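Local coordinates for protein manganese-containing pseudocatalase (Thermus thermophilus, PDB 2V8T) that probably breaks hydrogen peroxide down to water and oxygen at a pair of manganese ions held within a four-helix bundle, at residues D6-E11 and G269-A274; A28-R33 and A121-M126; A78-S83 and P172-M177. All blocks are in the same frame, centred on the assembly; numbering follows the deposited sequence. Where two conformers were deposited one is given.

Contact 1: D6-E11 and G269-A274; sequences DRLQIE and GPVFDA
A very short antiparallel pairing of two strands, 7-8 and 269-270, joins the N-terminal segment D6-E11 to G269-A274, with L8 and G269 as its hydrogen-bonded pair. L8 N donates to G269 O at 2.8 Å with a bent N-H...O angle of 132°, and G269 N returns a straighter bond to L8 O (2.9 Å, 156°). Both donors sit above the acceptor carbonyl plane. A side chain at 269 would run into the backbone of I10 and E11, since E11 N lies only 3.7 Å from G269 CA.

The side chain of R7, bent at chi2 and chi3, folds back over this glycine, and G269 C lies under the centre of the guanidinium plane at 3.5 Å. NE and NH2 of R7 are hydrogen-bonded outside the two segments, NE to T267 O, which anchors the flat group above the peptide. An alanine here would remove the guanidinium and its bonds just outside the segments, that to T267 O among them, and would probably leave the G269-P270 peptide less shielded.

On L8, CD1 reaches P270 O, while CG lies against V271, whose CG1 is 4.3 Å away. Further out, D6 OD1 is fixed by Y60 and Y241 of the second subunit, and Q9 NE2 binds Y180 and E69 beside the manganese ligand H73, so the pairing lies between the subunit interface and the metal-bearing helices. A water bridges the segments next to it, donating to D6 O and accepting from V271 N at 3.0 Å.

Contact 2: A28-R33 and A121-M126; sequences ALLGGR and ANSLVM
Glycine where a side chain could not fit is the striking feature here: a CB on G31 would point toward the other segment and collide with M126 N and the carbonyl carbon of V125. The backbones consequently come together to 4.1 Å between G31 CA and M126 CA, and G31 N stands 3.2 Å from M126 O. Around this point A121-M126 has no regular secondary structure and bends in an inverse gamma turn centred on V125, with a weak bond from M126 N to L124 O.

Beside the glycine, L30 supplies the side-chain part of the contact. Its CG is anti to the backbone N (chi1 -178°), which sends the branch toward the loop. CD2 does the touching, meeting L124 O at 3.8 Å and S123 CB at 4.2 Å. L124, V125 and M126 all start their side chains away from 28-33, so they present mainly backbone to it. Q27 NE2 binds the carbonyl oxygens of both L124 and M126, one amide group thus gripping the turn at two places, while S123 OG is held by N49 of the second subunit.

The short helix 28-31 sits against two long helices: L30 packs on V77 and I81 of helix 57-85, L29 on H161 and V165 of helix 144-166. The loop is backed by helix 114-117 through L124, and Y45 of the second subunit packs on L30 and V125.

Contact 3: A78-S83 and P172-M177; sequences AATINS and PVAREM
Two long helices of the ferritin-like four-helix bundle, 57-85 and 172-200, run antiparallel here, their short segments inclined at 170° with axes 9.5 Å apart. These helices carry manganese ligands, E70 and H73 earlier on the first and H188 later on the second, so the contact belongs to the bundle core near the end of helix 57-85 and the start of helix 172-200.

T80 is the central side chain, directed at the facing helix and wedged among V173, A174 and M177. Its methyl CG2, anti to the backbone N, lies 3.8 Å from A174 CA and about as far from V173 O. Its hydroxyl OG1 faces M177, whose CB is 3.3 Å away. The methionine leaves its helix with CG anti to the backbone N (chi1 174°), then bends at chi2 and chi3, so that CE curls back to 3.9 Å from T80 CG2; the two side chains cross at about a right angle. One turn along, S83 CB rests on V173 CG2 at 3.9 Å.

Both hydroxyls on this surface are satisfied by their own helix. T80 OG1 bonds to L76 O, and S83 OG donates to A79 O at 2.8 Å, an oxygen that also accepts the backbone N-H of S83. With both hydroxyls bonded to carbonyls one turn back, T80 can set OG1 against the apolar carbons of M177 and its methyl against V173 and A174, and the two segments meet by van der Waals contact, their buried hydroxyls already paired.

How the contacts relate
From the N terminus, D6-E11 comes first and pairs with G269-A274, 258 residues on, so contact 1 closes a loop spanning most of the chain and encloses the other two. Within it, A28-R33, A78-S83, A121-M126 and P172-M177 follow in that order, so contacts 2 and 3 cross. Contact 2 joins the short helix 28-31 to the loop after helix 114-117, and contact 3 joins bundle helices 57-85 and 172-200. Helix 57-85 is the shared neighbour: F272 of contact 1 packs on S83, and S123 N of contact 2 probably hydrogen-bonds to N82 OD1. Contacts 1 and 2 do not touch each other, yet all three reach the second subunit.

Contact 1: D6-E11 and G269-A274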
ATOM      1  N   ASP A   6       6.188 -12.708  32.030  1.00  7.77           N
ATOM      2  CA  ASP A   6       7.311 -13.106  31.179  1.00  7.75           C
ATOM      3  C   ASP A   6       7.340 -14.641  30.991  1.00  7.88           C
ATOM      4  O   ASP A   6       8.290 -15.322  31.373  1.00  8.97           O
ATOM      5  CB  ASP A   6       8.635 -12.588  31.736  1.00  8.30           C
ATOM      6  CG  ASP A   6       9.716 -12.492  30.658  1.00  8.84           C
ATOM      7  OD1 ASP A   6       9.403 -11.900  29.567  1.00  8.93           O
ATOM      8  OD2 ASP A   6      10.846 -12.954  30.886  1.00 10.38           O
ATOM      9  N   ARG A   7       6.287 -15.131  30.345  1.00  7.76           N
ATOM     10  CA  ARG A   7       6.091 -16.546  30.056  1.00  7.78           C
ATOM     11  C   ARG A   7       5.348 -16.652  28.721  1.00  7.53           C
ATOM     12  O   ARG A   7       4.394 -15.907  28.506  1.00  9.06           O
ATOM     13  CB  ARG A   7       5.208 -17.236  31.110  1.00  8.82           C
ATOM     14  CG  ARG A   7       5.821 -17.289  32.494  1.00  9.55           C
ATOM     15  CD  ARG A   7       6.884 -18.366  32.650  1.00  9.94           C
ATOM     16  NE  ARG A   7       6.253 -19.702  32.736  1.00 10.38           N
ATOM     17  CZ  ARG A   7       6.936 -20.823  32.942  1.00  9.86           C
ATOM     18  NH1 ARG A   7       8.247 -20.837  32.983  1.00 10.48           N
ATOM     19  NH2 ARG A   7       6.279 -21.965  33.120  1.00 11.98           N
ATOM     20  N   LEU A   8       5.728 -17.614  27.902  1.00  7.38           N
ATOM     21  CA  LEU A   8       4.926 -17.984  26.739  1.00  7.46           C
ATOM     22  C   LEU A   8       3.755 -18.814  27.179  1.00  7.51           C
ATOM     23  O   LEU A   8       3.801 -19.505  28.207  1.00  8.14           O
ATOM     24  CB  LEU A   8       5.742 -18.779  25.738  1.00  7.62           C
ATOM     25  CG  LEU A   8       6.922 -18.031  25.130  1.00  8.13           C
ATOM     26  CD1 LEU A   8       7.694 -18.955  24.187  1.00  8.96           C
ATOM     27  CD2 LEU A   8       6.466 -16.759  24.418  1.00  9.51           C
ATOM     28  N   GLN A   9       2.683 -18.868  26.366  1.00  7.82           N
ATOM     29  CA  GLN A   9       1.504 -19.612  26.772  1.00  7.96           C
ATOM     30  C   GLN A   9       1.749 -21.101  26.828  1.00  8.41           C
ATOM     31  O   GLN A   9       1.036 -21.826  27.537  1.00  9.25           O
ATOM     32  CB  GLN A   9       0.293 -19.240  25.860  1.00  8.47           C
ATOM     33  CG  GLN A   9      -1.007 -19.662  26.440  1.00  9.46           C
ATOM     34  CD  GLN A   9      -2.233 -19.101  25.716  1.00  9.07           C
ATOM     35  OE1 GLN A   9      -2.137 -18.099  25.040  1.00 10.70           O
ATOM     36  NE2 GLN A   9      -3.357 -19.718  25.872  1.00 10.43           N
ATOM     37  N   ILE A  10       2.721 -21.626  26.050  1.00  8.63           N
ATOM     38  CA  ILE A  10       3.251 -22.985  26.177  1.00  8.75           C
ATOM     39  C   ILE A  10       4.763 -22.889  26.060  1.00  8.74           C
ATOM     40  O   ILE A  10       5.289 -21.951  25.462  1.00 10.37           O
ATOM     41  CB  ILE A  10       2.747 -23.975  25.104  1.00 10.50           C
ATOM     42  CG1 ILE A  10       2.998 -23.489  23.696  1.00 10.93           C
ATOM     43  CG2 ILE A  10       1.290 -24.377  25.353  1.00 12.89           C
ATOM     44  CD1 ILE A  10       2.902 -24.516  22.630  1.00 13.33           C
ATOM     45  N   GLU A  11       5.439 -23.912  26.549  1.00  9.47           N
ATOM     46  CA  GLU A  11       6.846 -24.068  26.245  1.00 10.75           C
ATOM     47  C   GLU A  11       7.009 -24.481  24.775  1.00 10.71           C
ATOM     48  O   GLU A  11       6.148 -25.156  24.205  1.00 13.59           O
ATOM     49  CB  GLU A  11       7.670 -24.908  27.141  0.60 10.71           C
ATOM     50  CG  GLU A  11       7.561 -26.336  26.800  0.60 10.70           C
ATOM     51  CD  GLU A  11       6.423 -27.071  27.331  0.60 11.39           C
ATOM     52  OE1 GLU A  11       5.478 -26.398  27.781  0.60 12.42           O
ATOM     53  OE2 GLU A  11       6.436 -28.322  27.374  0.60 11.94           O
ATOM     54  N   GLY A 269       5.199 -21.525  29.663  1.00  8.62           N
ATOM     55  CA  GLY A 269       6.565 -21.959  29.536  1.00  8.60           C
ATOM     56  C   GLY A 269       7.501 -20.772  29.431  1.00  7.76           C
ATOM     57  O   GLY A 269       7.059 -19.618  29.398  1.00  8.16           O
ATOM     58  N   PRO A 270       8.810 -21.024  29.382  1.00  8.20           N
ATOM     59  CA  PRO A 270       9.787 -19.929  29.319  1.00  8.25           C
ATOM     60  C   PRO A 270       9.680 -19.166  27.988  1.00  7.81           C
ATOM     61  O   PRO A 270       9.427 -19.746  26.937  1.00  8.63           O
ATOM     62  CB  PRO A 270      11.122 -20.644  29.439  1.00  9.84           C
ATOM     63  CG  PRO A 270      10.827 -21.911  30.024  1.00 12.61           C
ATOM     64  CD  PRO A 270       9.474 -22.334  29.509  1.00  9.36           C
ATOM     65  N   VAL A 271      10.017 -17.857  28.051  1.00  7.71           N
ATOM     66  CA  VAL A 271      10.251 -17.119  26.869  1.00  7.48           C
ATOM     67  C   VAL A 271      11.522 -17.614  26.178  1.00  7.63           C
ATOM     68  O   VAL A 271      12.354 -18.338  26.759  1.00  8.56           O
ATOM     69  CB  VAL A 271      10.277 -15.593  27.090  1.00  8.14           C
ATOM     70  CG1 VAL A 271       8.939 -15.126  27.637  1.00  8.90           C
ATOM     71  CG2 VAL A 271      11.453 -15.149  27.915  1.00  9.34           C
ATOM     72  N   PHE A 272      11.660 -17.249  24.900  1.00  7.44           N
ATOM     73  CA  PHE A 272      12.741 -17.682  24.032  1.00  7.46           C
ATOM     74  C   PHE A 272      13.759 -16.569  23.853  1.00  7.61           C
ATOM     75  O   PHE A 272      13.376 -15.413  23.651  1.00  8.72           O
ATOM     76  CB  PHE A 272      12.167 -18.086  22.671  1.00  7.73           C
ATOM     77  CG  PHE A 272      13.240 -18.467  21.676  1.00  8.01           C
ATOM     78  CD1 PHE A 272      13.965 -19.618  21.844  1.00  8.63           C
ATOM     79  CD2 PHE A 272      13.535 -17.624  20.626  1.00  8.57           C
ATOM     80  CE1 PHE A 272      15.013 -19.917  20.967  1.00  9.17           C
ATOM     81  CE2 PHE A 272      14.566 -17.941  19.760  1.00  9.60           C
ATOM     82  CZ  PHE A 272      15.301 -19.070  19.941  1.00  9.55           C
ATOM     83  N   ASP A 273      15.028 -16.932  23.880  1.00  7.97           N
ATOM     84  CA  ASP A 273      16.129 -15.998  23.628  1.00  8.49           C
ATOM     85  C   ASP A 273      17.002 -16.611  22.534  1.00  8.28           C
ATOM     86  O   ASP A 273      17.640 -17.658  22.722  1.00  9.61           O
ATOM     87  CB  ASP A 273      16.907 -15.777  24.922  1.00  8.99           C
ATOM     88  CG  ASP A 273      18.050 -14.779  24.804  1.00  9.38           C
ATOM     89  OD1 ASP A 273      18.470 -14.404  23.716  1.00 12.14           O
ATOM     90  OD2 ASP A 273      18.528 -14.360  25.902  1.00 11.99           O
ATOM     91  N   ALA A 274      17.065 -15.933  21.388  1.00  8.62           N
ATOM     92  CA  ALA A 274      17.801 -16.432  20.231  1.00  8.87           C
ATOM     93  C   ALA A 274      19.304 -16.391  20.374  1.00  9.35           C
ATOM     94  O   ALA A 274      19.969 -16.979  19.504  1.00 10.29           O
ATOM     95  CB  ALA A 274      17.398 -15.633  18.977  1.00  9.96           C
TER
HETATM   96  O   HOH W   1      10.444 -16.962  30.884  1.00  8.90           O

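Contact 2: A28-R33 and A121-M126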
ATOM      1  N   ALA A  28       2.941 -16.004   7.893  1.00  6.34           N
ATOM      2  CA  ALA A  28       1.526 -15.838   7.566  1.00  6.62           C
ATOM      3  C   ALA A  28       0.640 -15.831   8.805  1.00  6.32           C
ATOM      4  O   ALA A  28      -0.405 -15.178   8.839  1.00  7.33           O
ATOM      5  CB  ALA A  28       1.037 -16.959   6.633  1.00  7.65           C
ATOM      6  N   LEU A  29       1.047 -16.607   9.803  1.00  6.37           N
ATOM      7  CA  LEU A  29       0.299 -16.794  11.035  1.00  6.66           C
ATOM      8  C   LEU A  29       0.532 -15.667  12.036  1.00  6.81           C
ATOM      9  O   LEU A  29      -0.110 -15.628  13.085  1.00  7.71           O
ATOM     10  CB  LEU A  29       0.646 -18.147  11.679  1.00  6.94           C
ATOM     11  CG  LEU A  29       0.583 -19.341  10.710  1.00  7.19           C
ATOM     12  CD1 LEU A  29       0.857 -20.623  11.490  1.00  8.28           C
ATOM     13  CD2 LEU A  29      -0.751 -19.405   9.971  1.00  8.55           C
ATOM     14  N   LEU A  30       1.461 -14.748  11.706  1.00  7.20           N
ATOM     15  CA  LEU A  30       1.767 -13.606  12.555  1.00  7.62           C
ATOM     16  C   LEU A  30       1.148 -12.336  11.936  1.00  7.29           C
ATOM     17  O   LEU A  30       0.241 -11.734  12.478  1.00  8.16           O
ATOM     18  CB  LEU A  30       3.257 -13.472  12.789  1.00  7.74           C
ATOM     19  CG  LEU A  30       3.677 -12.335  13.714  1.00  7.97           C
ATOM     20  CD1 LEU A  30       2.906 -12.344  15.056  1.00  9.46           C
ATOM     21  CD2 LEU A  30       5.185 -12.416  13.959  1.00  9.82           C
ATOM     22  N   GLY A  31       1.677 -11.921  10.756  1.00  7.24           N
ATOM     23  CA  GLY A  31       1.327 -10.652  10.145  1.00  7.48           C
ATOM     24  C   GLY A  31       0.520 -10.745   8.869  1.00  7.85           C
ATOM     25  O   GLY A  31       0.282  -9.692   8.261  1.00  8.62           O
ATOM     26  N   GLY A  32       0.114 -11.934   8.431  1.00  7.95           N
ATOM     27  CA  GLY A  32      -0.789 -12.047   7.318  1.00  8.44           C
ATOM     28  C   GLY A  32      -2.201 -11.650   7.651  1.00  7.76           C
ATOM     29  O   GLY A  32      -2.548 -11.401   8.802  1.00  8.08           O
ATOM     30  N   ARG A  33      -3.042 -11.623   6.618  1.00  8.03           N
ATOM     31  CA  ARG A  33      -4.412 -11.190   6.790  1.00  7.81           C
ATOM     32  C   ARG A  33      -5.148 -11.951   7.905  1.00  7.79           C
ATOM     33  O   ARG A  33      -5.958 -11.338   8.608  1.00  8.19           O
ATOM     34  CB  ARG A  33      -5.165 -11.402   5.466  0.50  8.47           C
ATOM     35  CG  ARG A  33      -6.616 -11.070   5.563  0.70 10.17           C
ATOM     36  CD  ARG A  33      -7.303 -11.239   4.238  0.70 13.02           C
ATOM     37  NE  ARG A  33      -8.758 -10.990   4.451  0.70 16.11           N
ATOM     38  CZ  ARG A  33      -9.737 -11.040   3.569  0.50 15.13           C
ATOM     39  NH1 ARG A  33      -9.366 -11.354   2.449  0.50 14.19           N
ATOM     40  NH2 ARG A  33     -11.017 -10.865   3.882  0.50 18.01           N
ATOM     41  N   ALA A 121      17.927 -11.297  11.866  1.00  7.19           N
ATOM     42  CA  ALA A 121      17.452 -12.688  11.905  1.00  6.91           C
ATOM     43  C   ALA A 121      16.334 -12.819  12.963  1.00  6.39           C
ATOM     44  O   ALA A 121      16.418 -13.641  13.878  1.00  7.04           O
ATOM     45  CB  ALA A 121      18.551 -13.692  12.091  1.00  7.70           C
ATOM     46  N   ASN A 122      15.283 -12.011  12.819  1.00  6.55           N
ATOM     47  CA  ASN A 122      14.174 -12.026  13.773  1.00  6.41           C
ATOM     48  C   ASN A 122      12.859 -11.740  13.035  1.00  6.38           C
ATOM     49  O   ASN A 122      12.822 -11.323  11.881  1.00  6.62           O
ATOM     50  CB  ASN A 122      14.417 -11.078  14.949  1.00  6.81           C
ATOM     51  CG  ASN A 122      14.692  -9.636  14.609  1.00  7.09           C
ATOM     52  OD1 ASN A 122      13.803  -8.956  13.905  1.00  8.82           O
ATOM     53  ND2 ASN A 122      15.773  -9.101  14.973  1.00  6.60           N
ATOM     54  N   SER A 123      11.771 -11.976  13.790  1.00  6.58           N
ATOM     55  CA  SER A 123      10.432 -11.787  13.272  1.00  6.39           C
ATOM     56  C   SER A 123      10.182 -10.346  12.868  1.00  6.48           C
ATOM     57  O   SER A 123      10.781  -9.397  13.392  1.00  6.89           O
ATOM     58  CB  SER A 123       9.381 -12.200  14.324  1.00  6.82           C
ATOM     59  OG  SER A 123       9.195 -11.260  15.356  1.00  7.41           O
ATOM     60  N   LEU A 124       9.263 -10.199  11.893  1.00  6.42           N
ATOM     61  CA  LEU A 124       8.839  -8.919  11.372  1.00  6.40           C
ATOM     62  C   LEU A 124       7.316  -8.883  11.320  1.00  6.18           C
ATOM     63  O   LEU A 124       6.646  -9.906  11.443  1.00  6.89           O
ATOM     64  CB  LEU A 124       9.453  -8.657   9.974  1.00  6.90           C
ATOM     65  CG  LEU A 124      10.994  -8.615   9.963  1.00  7.13           C
ATOM     66  CD1 LEU A 124      11.479  -8.642   8.516  1.00  8.22           C
ATOM     67  CD2 LEU A 124      11.546  -7.402  10.694  1.00  8.36           C
ATOM     68  N   VAL A 125       6.741  -7.693  11.136  1.00  6.56           N
ATOM     69  CA  VAL A 125       5.271  -7.522  11.237  1.00  6.81           C
ATOM     70  C   VAL A 125       4.642  -7.662   9.832  1.00  6.64           C
ATOM     71  O   VAL A 125       4.201  -6.694   9.207  1.00  7.27           O
ATOM     72  CB  VAL A 125       4.920  -6.195  11.916  1.00  7.98           C
ATOM     73  CG1 VAL A 125       3.428  -6.216  12.281  1.00  9.31           C
ATOM     74  CG2 VAL A 125       5.752  -5.971  13.169  1.00  9.81           C
ATOM     75  N   MET A 126       4.680  -8.893   9.331  1.00  6.81           N
ATOM     76  CA  MET A 126       4.422  -9.172   7.934  1.00  6.95           C
ATOM     77  C   MET A 126       3.937 -10.617   7.780  1.00  6.29           C
ATOM     78  O   MET A 126       4.019 -11.437   8.701  1.00  6.61           O
ATOM     79  CB  MET A 126       5.650  -8.940   7.046  1.00  7.40           C
ATOM     80  CG  MET A 126       6.789  -9.868   7.407  1.00  7.99           C
ATOM     81  SD  MET A 126       8.251  -9.725   6.324  1.00  8.55           S
ATOM     82  CE  MET A 126       8.560  -7.991   6.212  1.00  9.88           C
TER

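Contact 3: A78-S83 and P172-M177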
ATOM      1  N   ALA A  78       5.671 -15.135  17.254  1.00  6.21           N
ATOM      2  CA  ALA A  78       6.949 -14.491  17.090  1.00  6.26           C
ATOM      3  C   ALA A  78       8.080 -15.374  17.648  1.00  6.33           C
ATOM      4  O   ALA A  78       9.153 -15.468  17.051  1.00  6.64           O
ATOM      5  CB  ALA A  78       6.950 -13.120  17.733  1.00  6.83           C
ATOM      6  N   ALA A  79       7.852 -15.991  18.816  1.00  6.37           N
ATOM      7  CA  ALA A  79       8.867 -16.871  19.413  1.00  6.62           C
ATOM      8  C   ALA A  79       9.188 -18.051  18.519  1.00  6.56           C
ATOM      9  O   ALA A  79      10.339 -18.509  18.464  1.00  6.86           O
ATOM     10  CB  ALA A  79       8.428 -17.339  20.798  1.00  7.38           C
ATOM     11  N   THR A  80       8.173 -18.583  17.835  1.00  6.32           N
ATOM     12  CA  THR A  80       8.361 -19.683  16.921  1.00  6.54           C
ATOM     13  C   THR A  80       9.245 -19.259  15.731  1.00  6.28           C
ATOM     14  O   THR A  80      10.194 -19.942  15.359  1.00  6.69           O
ATOM     15  CB  THR A  80       6.986 -20.191  16.431  1.00  7.05           C
ATOM     16  OG1 THR A  80       6.200 -20.607  17.551  1.00  8.31           O
ATOM     17  CG2 THR A  80       7.119 -21.338  15.478  1.00  8.43           C
ATOM     18  N   ILE A  81       8.893 -18.122  15.130  1.00  6.34           N
ATOM     19  CA  ILE A  81       9.701 -17.560  14.049  1.00  6.25           C
ATOM     20  C   ILE A  81      11.122 -17.304  14.506  1.00  6.22           C
ATOM     21  O   ILE A  81      12.090 -17.662  13.817  1.00  6.56           O
ATOM     22  CB  ILE A  81       9.007 -16.289  13.499  1.00  6.17           C
ATOM     23  CG1 ILE A  81       7.711 -16.676  12.804  1.00  6.82           C
ATOM     24  CG2 ILE A  81       9.939 -15.502  12.610  1.00  7.11           C
ATOM     25  CD1 ILE A  81       6.744 -15.524  12.630  1.00  7.66           C
ATOM     26  N   ASN A  82      11.276 -16.690  15.672  1.00  6.16           N
ATOM     27  CA  ASN A  82      12.601 -16.387  16.179  1.00  6.11           C
ATOM     28  C   ASN A  82      13.411 -17.664  16.406  1.00  6.41           C
ATOM     29  O   ASN A  82      14.625 -17.690  16.187  1.00  6.99           O
ATOM     30  CB  ASN A  82      12.525 -15.540  17.426  1.00  6.39           C
ATOM     31  CG  ASN A  82      12.054 -14.135  17.119  1.00  6.31           C
ATOM     32  OD1 ASN A  82      12.233 -13.649  16.003  1.00  7.23           O
ATOM     33  ND2 ASN A  82      11.466 -13.462  18.136  1.00  6.85           N
ATOM     34  N   SER A  83      12.756 -18.714  16.892  1.00  6.48           N
ATOM     35  CA  SER A  83      13.397 -19.993  17.078  1.00  6.74           C
ATOM     36  C   SER A  83      13.934 -20.540  15.769  1.00  7.10           C
ATOM     37  O   SER A  83      15.048 -21.086  15.719  1.00  7.78           O
ATOM     38  CB  SER A  83      12.426 -21.002  17.706  1.00  7.46           C
ATOM     39  OG  SER A  83      12.059 -20.671  19.023  1.00  7.84           O
ATOM     40  N   PRO A 172       9.463 -29.270  14.718  1.00  8.17           N
ATOM     41  CA  PRO A 172       8.664 -29.394  15.966  1.00  8.34           C
ATOM     42  C   PRO A 172       8.255 -28.089  16.577  1.00  8.08           C
ATOM     43  O   PRO A 172       7.169 -27.998  17.164  1.00  8.52           O
ATOM     44  CB  PRO A 172       9.582 -30.235  16.876  1.00  9.37           C
ATOM     45  CG  PRO A 172      10.317 -31.125  15.875  1.00 10.04           C
ATOM     46  CD  PRO A 172      10.621 -30.206  14.711  1.00  8.79           C
ATOM     47  N   VAL A 173       9.091 -27.036  16.516  1.00  7.78           N
ATOM     48  CA  VAL A 173       8.692 -25.785  17.147  1.00  7.82           C
ATOM     49  C   VAL A 173       7.398 -25.251  16.500  1.00  7.76           C
ATOM     50  O   VAL A 173       6.502 -24.742  17.177  1.00  8.87           O
ATOM     51  CB  VAL A 173       9.824 -24.760  17.171  1.00  8.34           C
ATOM     52  CG1 VAL A 173      10.197 -24.228  15.784  1.00  8.89           C
ATOM     53  CG2 VAL A 173       9.518 -23.639  18.125  1.00  9.25           C
ATOM     54  N   ALA A 174       7.334 -25.345  15.172  1.00  7.45           N
ATOM     55  CA  ALA A 174       6.144 -24.901  14.459  1.00  7.74           C
ATOM     56  C   ALA A 174       4.965 -25.811  14.712  1.00  7.30           C
ATOM     57  O   ALA A 174       3.837 -25.350  14.890  1.00  7.95           O
ATOM     58  CB  ALA A 174       6.436 -24.812  12.949  1.00  8.58           C
ATOM     59  N   ARG A 175       5.206 -27.130  14.723  1.00  7.60           N
ATOM     60  CA  ARG A 175       4.096 -28.075  14.933  1.00  7.90           C
ATOM     61  C   ARG A 175       3.492 -27.934  16.329  1.00  7.45           C
ATOM     62  O   ARG A 175       2.286 -28.068  16.482  1.00  7.89           O
ATOM     63  CB  ARG A 175       4.645 -29.526  14.804  0.50  8.57           C
ATOM     64  CG  ARG A 175       5.055 -29.940  13.354  0.50  8.44           C
ATOM     65  CD  ARG A 175       5.558 -31.308  13.165  0.50 10.78           C
ATOM     66  NE  ARG A 175       4.680 -32.404  13.485  0.50 12.74           N
ATOM     67  CZ  ARG A 175       4.068 -33.309  12.717  0.50 12.59           C
ATOM     68  NH1 ARG A 175       3.940 -33.277  11.420  0.50 16.11           N
ATOM     69  NH2 ARG A 175       3.537 -34.307  13.415  0.50 15.93           N
ATOM     70  N   GLU A 176       4.331 -27.692  17.321  1.00  7.78           N
ATOM     71  CA  GLU A 176       3.832 -27.504  18.697  1.00  8.10           C
ATOM     72  C   GLU A 176       2.998 -26.233  18.823  1.00  7.39           C
ATOM     73  O   GLU A 176       1.892 -26.232  19.346  1.00  8.00           O
ATOM     74  CB  GLU A 176       4.905 -27.518  19.788  0.50  8.18           C
ATOM     75  CG  GLU A 176       5.507 -28.884  19.976  0.50  7.50           C
ATOM     76  CD  GLU A 176       4.587 -29.974  20.499  0.50  8.53           C
ATOM     77  OE1 GLU A 176       3.463 -29.671  20.963  0.50  8.84           O
ATOM     78  OE2 GLU A 176       5.019 -31.149  20.392  0.50 12.59           O
ATOM     79  N   MET A 177       3.550 -25.122  18.315  1.00  7.16           N
ATOM     80  CA  MET A 177       2.815 -23.872  18.345  1.00  6.94           C
ATOM     81  C   MET A 177       1.492 -24.018  17.613  1.00  6.50           C
ATOM     82  O   MET A 177       0.438 -23.550  18.091  1.00  6.99           O
ATOM     83  CB  MET A 177       3.671 -22.739  17.780  1.00  7.05           C
ATOM     84  CG  MET A 177       2.932 -21.421  17.634  1.00  7.55           C
ATOM     85  SD  MET A 177       1.964 -21.220  16.128  1.00  7.82           S
ATOM     86  CE  MET A 177       3.304 -21.053  14.923  1.00  9.02           C
TER